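Local coordinates for polyprenyl synthetase (Nonlabens dokdonensis, PDB 6KD7) that makes geranylgeranyl pyrophosphate as a magnesium-dependent prenyltransferase of the FPP/GGPP synthase family, at the interface of chains A and B. Numbering follows the deposited sequence. Chains: chain A/B, Polyprenyl synthetase.

The interface of chains A and B. Residues chain A 74, 78, 81-82, 104, 108, 141; chain B 78, 104-105, 108.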
ATOM      1  N   PHE A  74     -24.074  12.771 -15.765  1.00 24.62           N
ATOM      2  CA  PHE A  74     -23.054  11.852 -16.312  1.00 22.73           C
ATOM      3  C   PHE A  74     -21.687  12.495 -16.076  1.00 22.46           C
ATOM      4  O   PHE A  74     -20.810  11.815 -15.587  1.00 23.30           O
ATOM      5  CB  PHE A  74     -23.288  11.633 -17.805  1.00 22.27           C
ATOM      6  CG  PHE A  74     -22.045  11.622 -18.655  1.00 20.27           C
ATOM      7  CD1 PHE A  74     -21.184  10.543 -18.638  1.00 22.16           C
ATOM      8  CD2 PHE A  74     -21.742  12.683 -19.491  1.00 21.17           C
ATOM      9  CE1 PHE A  74     -20.051  10.522 -19.431  1.00 21.69           C
ATOM     10  CE2 PHE A  74     -20.609  12.659 -20.285  1.00 22.66           C
ATOM     11  CZ  PHE A  74     -19.762  11.582 -20.248  1.00 23.84           C
ATOM     12  N   HIS A  78     -18.384  10.896 -13.613  1.00 23.42           N
ATOM     13  CA  HIS A  78     -16.989  10.666 -14.066  1.00 21.99           C
ATOM     14  C   HIS A  78     -16.091  11.658 -13.308  1.00 21.84           C
ATOM     15  O   HIS A  78     -14.991  11.309 -12.907  1.00 22.01           O
ATOM     16  CB  HIS A  78     -16.896  10.781 -15.572  1.00 18.83           C
ATOM     17  CG  HIS A  78     -17.302   9.570 -16.321  1.00 18.17           C
ATOM     18  ND1 HIS A  78     -17.898   8.462 -15.726  1.00 19.41           N
ATOM     19  CD2 HIS A  78     -17.145   9.265 -17.626  1.00 18.02           C
ATOM     20  CE1 HIS A  78     -18.099   7.510 -16.653  1.00 17.61           C
ATOM     21  NE2 HIS A  78     -17.630   7.981 -17.823  1.00 19.25           N
ATOM     22  N   ILE A  81     -15.179  10.569  -9.844  1.00 21.77           N
ATOM     23  CA  ILE A  81     -14.123   9.528  -9.927  1.00 23.62           C
ATOM     24  C   ILE A  81     -12.788  10.249 -10.147  1.00 23.70           C
ATOM     25  O   ILE A  81     -11.889  10.092  -9.355  1.00 29.08           O
ATOM     26  CB  ILE A  81     -14.361   8.500 -11.037  1.00 24.12           C
ATOM     27  CG1 ILE A  81     -15.623   7.688 -10.844  1.00 25.31           C
ATOM     28  CG2 ILE A  81     -13.155   7.584 -11.182  1.00 27.09           C
ATOM     29  CD1 ILE A  81     -16.015   6.934 -12.107  1.00 26.00           C
ATOM     30  N   MET A  82     -12.676  11.039 -11.198  1.00 24.93           N
ATOM     31  CA  MET A  82     -11.375  11.654 -11.559  1.00 27.98           C
ATOM     32  C   MET A  82     -10.874  12.594 -10.460  1.00 31.12           C
ATOM     33  O   MET A  82      -9.677  12.763 -10.341  1.00 26.82           O
ATOM     34  CB  MET A  82     -11.467  12.342 -12.920  1.00 24.43           C
ATOM     35  CG  MET A  82     -11.928  11.378 -13.987  1.00 26.64           C
ATOM     36  SD  MET A  82     -11.878  12.053 -15.637  1.00 28.79           S
ATOM     37  CE  MET A  82     -13.310  13.118 -15.594  1.00 27.76           C
ATOM     38  N   ILE A 104     -17.632   4.206 -13.919  1.00 19.90           N
ATOM     39  CA  ILE A 104     -17.173   4.387 -15.327  1.00 22.02           C
ATOM     40  C   ILE A 104     -18.326   3.927 -16.233  1.00 19.82           C
ATOM     41  O   ILE A 104     -18.838   4.711 -17.007  1.00 21.00           O
ATOM     42  CB  ILE A 104     -15.870   3.629 -15.608  1.00 22.90           C
ATOM     43  CG1 ILE A 104     -14.695   4.275 -14.848  1.00 23.86           C
ATOM     44  CG2 ILE A 104     -15.632   3.577 -17.118  1.00 23.12           C
ATOM     45  CD1 ILE A 104     -13.423   3.448 -14.914  1.00 22.10           C
ATOM     46  N   ASP A 108     -21.131   6.018 -18.644  1.00 20.86           N
ATOM     47  CA  ASP A 108     -21.195   5.742 -20.098  1.00 21.34           C
ATOM     48  C   ASP A 108     -22.671   5.509 -20.473  1.00 20.12           C
ATOM     49  O   ASP A 108     -23.116   6.125 -21.426  1.00 21.24           O
ATOM     50  CB  ASP A 108     -20.327   4.553 -20.474  1.00 20.22           C
ATOM     51  CG  ASP A 108     -18.823   4.761 -20.346  1.00 19.70           C
ATOM     52  OD1 ASP A 108     -18.370   5.950 -20.157  1.00 20.54           O
ATOM     53  OD2 ASP A 108     -18.087   3.690 -20.446  1.00 20.04           O
ATOM     54  N   CYS A 141     -15.593  18.075 -22.426  1.00 25.71           N
ATOM     55  CA  CYS A 141     -14.381  17.198 -22.318  1.00 26.08           C
ATOM     56  C   CYS A 141     -13.105  18.052 -22.445  1.00 27.76           C
ATOM     57  O   CYS A 141     -12.156  17.895 -21.621  1.00 28.10           O
ATOM     58  CB  CYS A 141     -14.387  16.066 -23.333  1.00 25.32           C
ATOM     59  SG  CYS A 141     -15.736  14.890 -23.074  1.00 24.47           S
TER
ATOM     60  N   HIS B  78     -12.268   1.981 -22.081  1.00 23.42           N
ATOM     61  CA  HIS B  78     -12.901   1.891 -20.742  1.00 21.99           C
ATOM     62  C   HIS B  78     -12.722   0.447 -20.245  1.00 21.84           C
ATOM     63  O   HIS B  78     -12.469   0.228 -19.071  1.00 22.01           O
ATOM     64  CB  HIS B  78     -14.343   2.343 -20.807  1.00 18.83           C
ATOM     65  CG  HIS B  78     -14.545   3.810 -20.766  1.00 18.17           C
ATOM     66  ND1 HIS B  78     -13.505   4.731 -20.844  1.00 19.41           N
ATOM     67  CD2 HIS B  78     -15.677   4.524 -20.596  1.00 18.02           C
ATOM     68  CE1 HIS B  78     -14.000   5.975 -20.727  1.00 17.61           C
ATOM     69  NE2 HIS B  78     -15.330   5.866 -20.560  1.00 19.25           N
ATOM     70  N   ILE B 104     -10.487   7.608 -18.827  1.00 19.90           N
ATOM     71  CA  ILE B 104     -11.939   7.843 -18.575  1.00 22.02           C
ATOM     72  C   ILE B 104     -12.377   8.972 -19.521  1.00 19.82           C
ATOM     73  O   ILE B 104     -13.241   8.766 -20.350  1.00 21.00           O
ATOM     74  CB  ILE B 104     -12.220   8.172 -17.104  1.00 22.90           C
ATOM     75  CG1 ILE B 104     -11.982   6.933 -16.219  1.00 23.86           C
ATOM     76  CG2 ILE B 104     -13.641   8.721 -16.972  1.00 23.12           C
ATOM     77  CD1 ILE B 104     -12.036   7.248 -14.734  1.00 22.10           C
ATOM     78  N   LEU B 105     -11.685  10.083 -19.487  1.00 21.01           N
ATOM     79  CA  LEU B 105     -12.092  11.316 -20.192  1.00 21.59           C
ATOM     80  C   LEU B 105     -11.922  11.137 -21.698  1.00 24.78           C
ATOM     81  O   LEU B 105     -12.845  11.531 -22.433  1.00 24.29           O
ATOM     82  CB  LEU B 105     -11.235  12.473 -19.693  1.00 21.89           C
ATOM     83  CG  LEU B 105     -11.589  13.814 -20.311  1.00 22.67           C
ATOM     84  CD1 LEU B 105     -13.026  14.193 -19.920  1.00 24.96           C
ATOM     85  CD2 LEU B 105     -10.622  14.867 -19.834  1.00 22.35           C
ATOM     86  N   ASP B 108     -14.698   9.034 -23.080  1.00 20.86           N
ATOM     87  CA  ASP B 108     -15.930   9.855 -23.135  1.00 21.34           C
ATOM     88  C   ASP B 108     -15.887  10.690 -24.429  1.00 20.12           C
ATOM     89  O   ASP B 108     -16.875  10.675 -25.144  1.00 21.24           O
ATOM     90  CB  ASP B 108     -16.064  10.736 -21.905  1.00 20.22           C
ATOM     91  CG  ASP B 108     -16.331  10.007 -20.592  1.00 19.70           C
ATOM     92  OD1 ASP B 108     -16.648   8.761 -20.622  1.00 20.54           O
ATOM     93  OD2 ASP B 108     -16.223  10.724 -19.509  1.00 20.04           O
TER
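Two copies of the synthase meet about a two-fold axis, with helices 58-82 and 100-116 of each chain packed across it. A:His78 and B:Asp108 reach toward each other tip to tip, and the imidazole and carboxylate planes lie only 12° apart. The carboxylate comes to the CD2-NE2 edge of the ring. The fit at CD2 is implausibly tight as modelled and carries no weight; a flipped ring may explain it. A:His78 NE2 donates within its own chain to A:Asp108 OD1 at 3.2 Å, 155° at the hydrogen. That oxygen lies in the ring plane, but the donor comes from above the carboxylate plane. B:Asp108 OD1, 3.1 Å from A:His78 NE2, lies well off the line of that N-H, so any hydrogen bond there is bent and secondary, sharing the same hydrogen. NE2 is close to a carboxylate oxygen of each chain, which would probably favour a protonated ring.

B:Ile104 crosses A:His78 obliquely and lays its CG2 methyl over the ring face, 3.6 Å from A:His78 CD2. Its CG1-CD1 arm runs to A:Ile81, with CD1 3.7 Å from A:Ile81 CG2. The two Ile104 side chains cross at about a right angle on their CG1-CD1 arms. A:Met82, bent at chi3 (-75°), brings SD to 4.0 Å from B:Ile104 CG2. A:Phe74 meets B:Asp108 tip to tip, with its ring steeply tilted to the carboxylate. An alanine at A:His78 would remove the imidazole and would probably leave both Asp108 carboxylates without this partner and the B:Ile104 methyl without its flat support. Polar pairs and apolar packing together join the helices in a symmetric contact that probably supports the dimer typical of this family.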